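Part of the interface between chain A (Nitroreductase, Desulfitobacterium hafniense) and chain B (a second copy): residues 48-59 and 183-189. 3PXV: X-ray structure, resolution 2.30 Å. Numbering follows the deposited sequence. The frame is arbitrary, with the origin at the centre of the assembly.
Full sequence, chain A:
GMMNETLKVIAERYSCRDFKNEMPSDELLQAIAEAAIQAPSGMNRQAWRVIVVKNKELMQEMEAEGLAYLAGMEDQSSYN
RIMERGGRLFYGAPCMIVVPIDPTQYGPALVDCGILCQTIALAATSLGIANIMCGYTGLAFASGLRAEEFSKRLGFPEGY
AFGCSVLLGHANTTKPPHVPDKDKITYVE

Chain A 48-59: WRVIVVKNKELM
Chain B, residues 183-189: DKITYVE

When a C-terminal tail adds a strand to the sheet of a partner subunit, backbone hydrogen bonds set the register and side chains secure the two faces. The nitroreductase dimer offers a compact example, in which residues 185-188 of chain B lie parallel to strand 50-53 of chain A, with 22° between their N-to-C directions and axes that approach to 4.6 Å.

The apolar centre divides between the faces of this two-chain sheet. On one face, Val188(B), with chi1 t, packs against three apolar side chains of chain A. Its CG2 lies 3.6 Å from CG2 of Ile51(A), its CG1 3.9 Å from CD2 of Leu58(A), and its CB 4.5 Å from CG2 of its bridge partner Val53(A). Leu58(A), t with chi2 p, reaches the valine from the helix that follows the strand. Ile51(A), m and t, also has CG1 3.9 Å from OG1 of Thr186(B), whose chi1 is p. On the other face, Val52(A), chi1 t, packs over the ring of Tyr187(B), chi1 m and chi2 77°: its CB is 4.1 Å from the ring centroid and 28° off the normal, a CH-pi contact. Beside this pair, CB of Val50(A), chi1 t, lies 4.1 Å from CG1 of Ile185(B), m and t.

The register pairs Val50(A) with Ile185(B), Ile51(A) with Thr186(B), Val52(A) with Tyr187(B) and Val53(A) with Val188(B), at CA-CA separations of 4.7 to 5.0 Å. All eight residues have extended backbones, with phi between -128° and -87° and psi between 99° and 166°. As is usual for parallel strands, each bonded residue reaches both neighbours of its partner. Val50(A) N donates to Lys184(B) O at 2.8 Å, and Val50(A) O accepts from Thr186(B) N at 3.0 Å; Val52(A) N donates to Thr186(B) O at 2.9 Å, and Val52(A) O accepts from Val188(B) N at 2.7 Å. Lys54(A) N continues the ladder to Val188(B) O at 2.7 Å. That oxygen also receives a weak bond from Asn55(A) N at 3.2 Å, its 121° angle far from linear.

At the N-terminal end, Lys184(B), with chi angles m, t, t, p, lays its CD 3.5 Å from CZ3 of Trp48(A), while Arg49(A) folds back so that its NH1 donates to Trp48(A) O at 2.8 Å.

The polar edge gathers around the C-terminal residue. Lys54(A), phi/psi -108°/-5° and rotamer m, t, p, t, extends NZ to OE1 of Glu189(B) at 2.8 Å, a salt bridge. Although CA-to-CB of Glu189(B) points away, chi1 and chi2, both m, bring the carboxylate back to the lysine. Asn55(A), chi1 t and chi2 -79°, serves both chains: ND2 donates to Glu189(B) O, part of the terminal carboxylate, at 3.1 Å, while OD1 caps the helix by accepting from Leu58(A) N at 2.7 Å.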

ATOM      1  N   TRP A  48      -1.228  10.604   7.251  1.00 41.57           N
ATOM      2  CA  TRP A  48      -2.211   9.684   7.702  1.00 42.86           C
ATOM      3  C   TRP A  48      -2.234   9.589   9.226  1.00 41.87           C
ATOM      4  O   TRP A  48      -1.376  10.148   9.900  1.00 45.45           O
ATOM      5  CB  TRP A  48      -2.012   8.288   7.054  1.00 41.62           C
ATOM      6  CG  TRP A  48      -0.578   7.726   6.955  1.00 40.88           C
ATOM      7  CD1 TRP A  48       0.084   7.424   5.811  1.00 43.16           C
ATOM      8  CD2 TRP A  48       0.327   7.418   8.025  1.00 40.10           C
ATOM      9  NE1 TRP A  48       1.324   6.932   6.091  1.00 43.54           N
ATOM     10  CE2 TRP A  48       1.500   6.908   7.441  1.00 39.86           C
ATOM     11  CE3 TRP A  48       0.247   7.482   9.426  1.00 42.21           C
ATOM     12  CZ2 TRP A  48       2.592   6.485   8.195  1.00 38.74           C
ATOM     13  CZ3 TRP A  48       1.334   7.069  10.170  1.00 36.22           C
ATOM     14  CH2 TRP A  48       2.487   6.572   9.553  1.00 40.47           C
ATOM     15  N   ARG A  49      -3.259   8.922   9.746  1.00 41.28           N
ATOM     16  CA  ARG A  49      -3.364   8.588  11.165  1.00 41.17           C
ATOM     17  C   ARG A  49      -3.892   7.165  11.230  1.00 40.59           C
ATOM     18  O   ARG A  49      -4.443   6.661  10.269  1.00 37.76           O
ATOM     19  CB  ARG A  49      -4.320   9.499  11.920  1.00 42.24           C
ATOM     20  CG  ARG A  49      -3.948  10.960  12.001  1.00 40.46           C
ATOM     21  CD  ARG A  49      -2.713  11.221  12.838  1.00 47.35           C
ATOM     22  NE  ARG A  49      -2.441  12.657  12.890  1.00 48.17           N
ATOM     23  CZ  ARG A  49      -1.894  13.353  11.898  1.00 49.91           C
ATOM     24  NH1 ARG A  49      -1.544  12.769  10.754  1.00 47.83           N
ATOM     25  NH2 ARG A  49      -1.718  14.656  12.042  1.00 50.26           N
ATOM     26  N   VAL A  50      -3.702   6.538  12.382  1.00 42.70           N
ATOM     27  CA  VAL A  50      -4.138   5.178  12.655  1.00 40.78           C
ATOM     28  C   VAL A  50      -5.129   5.253  13.819  1.00 41.59           C
ATOM     29  O   VAL A  50      -4.754   5.448  14.975  1.00 42.13           O
ATOM     30  CB  VAL A  50      -2.920   4.318  13.035  1.00 42.19           C
ATOM     31  CG1 VAL A  50      -3.354   2.940  13.463  1.00 35.97           C
ATOM     32  CG2 VAL A  50      -1.941   4.273  11.859  1.00 41.85           C
ATOM     33  N   ILE A  51      -6.401   5.101  13.509  1.00 41.54           N
ATOM     34  CA  ILE A  51      -7.456   5.259  14.511  1.00 43.67           C
ATOM     35  C   ILE A  51      -8.092   3.884  14.741  1.00 43.07           C
ATOM     36  O   ILE A  51      -8.740   3.334  13.849  1.00 39.05           O
ATOM     37  CB  ILE A  51      -8.527   6.305  14.046  1.00 41.57           C
ATOM     38  CG1 ILE A  51      -7.870   7.649  13.715  1.00 41.40           C
ATOM     39  CG2 ILE A  51      -9.570   6.502  15.091  1.00 38.66           C
ATOM     40  CD1 ILE A  51      -8.802   8.667  13.005  1.00 42.57           C
ATOM     41  N   VAL A  52      -7.849   3.324  15.924  1.00 44.16           N
ATOM     42  CA  VAL A  52      -8.412   2.023  16.302  1.00 43.74           C
ATOM     43  C   VAL A  52      -9.791   2.251  16.909  1.00 42.42           C
ATOM     44  O   VAL A  52      -9.923   2.797  17.993  1.00 42.79           O
ATOM     45  CB  VAL A  52      -7.496   1.274  17.254  1.00 43.40           C
ATOM     46  CG1 VAL A  52      -8.071  -0.084  17.546  1.00 41.95           C
ATOM     47  CG2 VAL A  52      -6.084   1.196  16.634  1.00 40.59           C
ATOM     48  N   VAL A  53     -10.803   1.811  16.181  1.00 42.48           N
ATOM     49  CA  VAL A  53     -12.192   2.026  16.522  1.00 43.55           C
ATOM     50  C   VAL A  53     -12.806   0.793  17.143  1.00 45.21           C
ATOM     51  O   VAL A  53     -13.011  -0.215  16.448  1.00 44.32           O
ATOM     52  CB  VAL A  53     -12.977   2.384  15.247  1.00 42.63           C
ATOM     53  CG1 VAL A  53     -14.456   2.523  15.555  1.00 45.30           C
ATOM     54  CG2 VAL A  53     -12.401   3.652  14.632  1.00 37.58           C
ATOM     55  N   LYS A  54     -13.085   0.873  18.445  1.00 45.63           N
ATOM     56  CA  LYS A  54     -13.696  -0.226  19.194  1.00 47.60           C
ATOM     57  C   LYS A  54     -15.144   0.049  19.579  1.00 47.99           C
ATOM     58  O   LYS A  54     -15.812  -0.831  20.112  1.00 49.39           O
ATOM     59  CB  LYS A  54     -12.900  -0.500  20.473  1.00 48.20           C
ATOM     60  CG  LYS A  54     -11.540  -1.087  20.216  1.00 51.07           C
ATOM     61  CD  LYS A  54     -10.626  -1.017  21.413  1.00 51.39           C
ATOM     62  CE  LYS A  54     -11.146  -1.801  22.609  1.00 54.27           C
ATOM     63  NZ  LYS A  54     -10.200  -1.565  23.720  1.00 48.92           N
ATOM     64  N   ASN A  55     -15.634   1.247  19.284  1.00 48.58           N
ATOM     65  CA  ASN A  55     -16.984   1.670  19.687  1.00 48.89           C
ATOM     66  C   ASN A  55     -18.053   1.068  18.783  1.00 47.95           C
ATOM     67  O   ASN A  55     -18.176   1.442  17.620  1.00 47.14           O
ATOM     68  CB  ASN A  55     -17.056   3.193  19.713  1.00 47.93           C
ATOM     69  CG  ASN A  55     -18.366   3.717  20.248  1.00 48.07           C
ATOM     70  OD1 ASN A  55     -19.358   3.748  19.551  1.00 52.31           O
ATOM     71  ND2 ASN A  55     -18.348   4.215  21.465  1.00 47.97           N
ATOM     72  N   LYS A  56     -18.831   0.150  19.341  1.00 46.70           N
ATOM     73  CA  LYS A  56     -19.856  -0.555  18.589  1.00 49.46           C
ATOM     74  C   LYS A  56     -20.919   0.369  17.984  1.00 47.70           C
ATOM     75  O   LYS A  56     -21.283   0.218  16.819  1.00 44.71           O
ATOM     76  CB  LYS A  56     -20.536  -1.613  19.478  1.00 51.09           C
ATOM     77  CG  LYS A  56     -21.377  -2.630  18.716  1.00 59.19           C
ATOM     78  CD  LYS A  56     -22.107  -3.565  19.672  1.00 68.34           C
ATOM     79  CE  LYS A  56     -22.700  -4.761  18.946  1.00 73.12           C
ATOM     80  NZ  LYS A  56     -23.531  -5.587  19.884  1.00 76.30           N
ATOM     81  N   GLU A  57     -21.420   1.305  18.780  1.00 49.78           N
ATOM     82  CA  GLU A  57     -22.460   2.231  18.327  1.00 51.25           C
ATOM     83  C   GLU A  57     -21.955   3.108  17.147  1.00 49.80           C
ATOM     84  O   GLU A  57     -22.696   3.313  16.177  1.00 48.38           O
ATOM     85  CB  GLU A  57     -23.024   3.029  19.525  1.00 53.62           C
ATOM     86  CG  GLU A  57     -23.923   4.251  19.215  1.00 63.65           C
ATOM     87  CD  GLU A  57     -25.237   3.918  18.487  1.00 73.17           C
ATOM     88  OE1 GLU A  57     -25.607   2.729  18.343  1.00 80.85           O
ATOM     89  OE2 GLU A  57     -25.912   4.873  18.056  1.00 71.65           O
ATOM     90  N   LEU A  58     -20.702   3.572  17.186  1.00 46.46           N
ATOM     91  CA  LEU A  58     -20.156   4.363  16.066  1.00 45.62           C
ATOM     92  C   LEU A  58     -20.130   3.489  14.791  1.00 47.15           C
ATOM     93  O   LEU A  58     -20.610   3.909  13.726  1.00 46.71           O
ATOM     94  CB  LEU A  58     -18.752   4.900  16.402  1.00 45.00           C
ATOM     95  CG  LEU A  58     -18.054   5.812  15.380  1.00 45.97           C
ATOM     96  CD1 LEU A  58     -18.966   6.944  14.948  1.00 39.61           C
ATOM     97  CD2 LEU A  58     -16.711   6.390  15.894  1.00 40.73           C
HETATM   98  N   MSE A  59     -19.613   2.260  14.902  1.00 44.70           N
HETATM   99  CA  MSE A  59     -19.595   1.367  13.741  1.00 46.38           C
HETATM  100  C   MSE A  59     -20.992   1.045  13.211  1.00 45.25           C
HETATM  101  O   MSE A  59     -21.203   1.040  12.020  1.00 44.96           O
HETATM  102  CB  MSE A  59     -18.855   0.080  14.052  1.00 46.00           C
HETATM  103  CG  MSE A  59     -17.392   0.350  14.335  1.00 48.17           C
HETATM  104 SE   MSE A  59     -16.424  -1.222  14.677  0.75 38.39          SE
HETATM  105  CE  MSE A  59     -16.653  -2.115  12.996  1.00 40.92           C
TER
ATOM    106  N   ASP B 183       2.317   8.932  18.447  1.00 49.68           N
ATOM    107  CA  ASP B 183       1.236   9.935  18.540  1.00 50.64           C
ATOM    108  C   ASP B 183       0.229   9.865  17.377  1.00 47.71           C
ATOM    109  O   ASP B 183      -0.831  10.470  17.461  1.00 45.64           O
ATOM    110  CB  ASP B 183       1.818  11.359  18.689  1.00 51.56           C
ATOM    111  CG  ASP B 183       2.493  11.572  20.058  1.00 64.73           C
ATOM    112  OD1 ASP B 183       2.006  10.971  21.055  1.00 75.43           O
ATOM    113  OD2 ASP B 183       3.496  12.336  20.151  1.00 71.70           O
ATOM    114  N   LYS B 184       0.556   9.125  16.306  1.00 45.04           N
ATOM    115  CA  LYS B 184      -0.382   8.954  15.198  1.00 44.53           C
ATOM    116  C   LYS B 184      -1.399   7.815  15.416  1.00 44.26           C
ATOM    117  O   LYS B 184      -2.259   7.587  14.581  1.00 43.14           O
ATOM    118  CB  LYS B 184       0.367   8.793  13.885  1.00 47.85           C
ATOM    119  CG  LYS B 184       1.120  10.066  13.481  1.00 46.39           C
ATOM    120  CD  LYS B 184       1.485   9.998  12.033  1.00 45.37           C
ATOM    121  CE  LYS B 184       2.143  11.300  11.574  1.00 44.68           C
ATOM    122  NZ  LYS B 184       3.482  11.426  12.159  1.00 45.46           N
ATOM    123  N   ILE B 185      -1.313   7.121  16.547  1.00 44.69           N
ATOM    124  CA  ILE B 185      -2.263   6.068  16.885  1.00 44.51           C
ATOM    125  C   ILE B 185      -3.163   6.555  18.005  1.00 45.80           C
ATOM    126  O   ILE B 185      -2.655   6.948  19.061  1.00 47.32           O
ATOM    127  CB  ILE B 185      -1.568   4.832  17.484  1.00 45.40           C
ATOM    128  CG1 ILE B 185      -0.652   4.163  16.459  1.00 41.52           C
ATOM    129  CG2 ILE B 185      -2.618   3.869  18.033  1.00 41.29           C
ATOM    130  CD1 ILE B 185       0.375   3.214  17.089  1.00 42.94           C
ATOM    131  N   THR B 186      -4.477   6.559  17.780  1.00 45.56           N
ATOM    132  CA  THR B 186      -5.432   6.847  18.853  1.00 47.10           C
ATOM    133  C   THR B 186      -6.455   5.719  18.873  1.00 47.36           C
ATOM    134  O   THR B 186      -6.531   4.938  17.932  1.00 44.30           O
ATOM    135  CB  THR B 186      -6.169   8.176  18.667  1.00 47.93           C
ATOM    136  OG1 THR B 186      -6.674   8.226  17.334  1.00 50.71           O
ATOM    137  CG2 THR B 186      -5.243   9.373  18.914  1.00 45.95           C
ATOM    138  N   TYR B 187      -7.236   5.654  19.957  1.00 49.24           N
ATOM    139  CA  TYR B 187      -8.271   4.655  20.129  1.00 48.98           C
ATOM    140  C   TYR B 187      -9.638   5.305  20.332  1.00 50.11           C
ATOM    141  O   TYR B 187      -9.748   6.263  21.052  1.00 49.29           O
ATOM    142  CB  TYR B 187      -7.940   3.813  21.341  1.00 49.94           C
ATOM    143  CG  TYR B 187      -6.819   2.851  21.111  1.00 51.04           C
ATOM    144  CD1 TYR B 187      -5.492   3.276  21.091  1.00 54.32           C
ATOM    145  CD2 TYR B 187      -7.078   1.504  20.943  1.00 54.52           C
ATOM    146  CE1 TYR B 187      -4.463   2.381  20.880  1.00 56.36           C
ATOM    147  CE2 TYR B 187      -6.049   0.593  20.724  1.00 54.31           C
ATOM    148  CZ  TYR B 187      -4.758   1.036  20.696  1.00 55.07           C
ATOM    149  OH  TYR B 187      -3.775   0.115  20.482  1.00 59.88           O
ATOM    150  N   VAL B 188     -10.664   4.821  19.646  1.00 51.03           N
ATOM    151  CA  VAL B 188     -12.019   5.322  19.865  1.00 51.87           C
ATOM    152  C   VAL B 188     -12.749   4.167  20.560  1.00 54.48           C
ATOM    153  O   VAL B 188     -13.155   3.186  19.918  1.00 51.02           O
ATOM    154  CB  VAL B 188     -12.679   5.760  18.573  1.00 52.25           C
ATOM    155  CG1 VAL B 188     -14.098   6.307  18.855  1.00 46.65           C
ATOM    156  CG2 VAL B 188     -11.800   6.813  17.885  1.00 45.66           C
ATOM    157  N   GLU B 189     -12.841   4.272  21.885  1.00 56.34           N
ATOM    158  CA  GLU B 189     -13.412   3.228  22.720  1.00 60.45           C
ATOM    159  C   GLU B 189     -14.931   3.341  22.737  1.00 63.46           C
ATOM    160  O   GLU B 189     -15.488   4.449  22.638  1.00 65.05           O
ATOM    161  CB  GLU B 189     -12.892   3.334  24.170  1.00 62.29           C
ATOM    162  CG  GLU B 189     -11.377   3.277  24.375  1.00 64.79           C
ATOM    163  CD  GLU B 189     -10.775   1.876  24.295  1.00 69.70           C
ATOM    164  OE1 GLU B 189     -11.507   0.845  24.351  1.00 67.00           O
ATOM    165  OE2 GLU B 189      -9.532   1.831  24.203  1.00 67.81           O
ATOM    166  OXT GLU B 189     -15.617   2.320  22.872  1.00 64.85           O
TER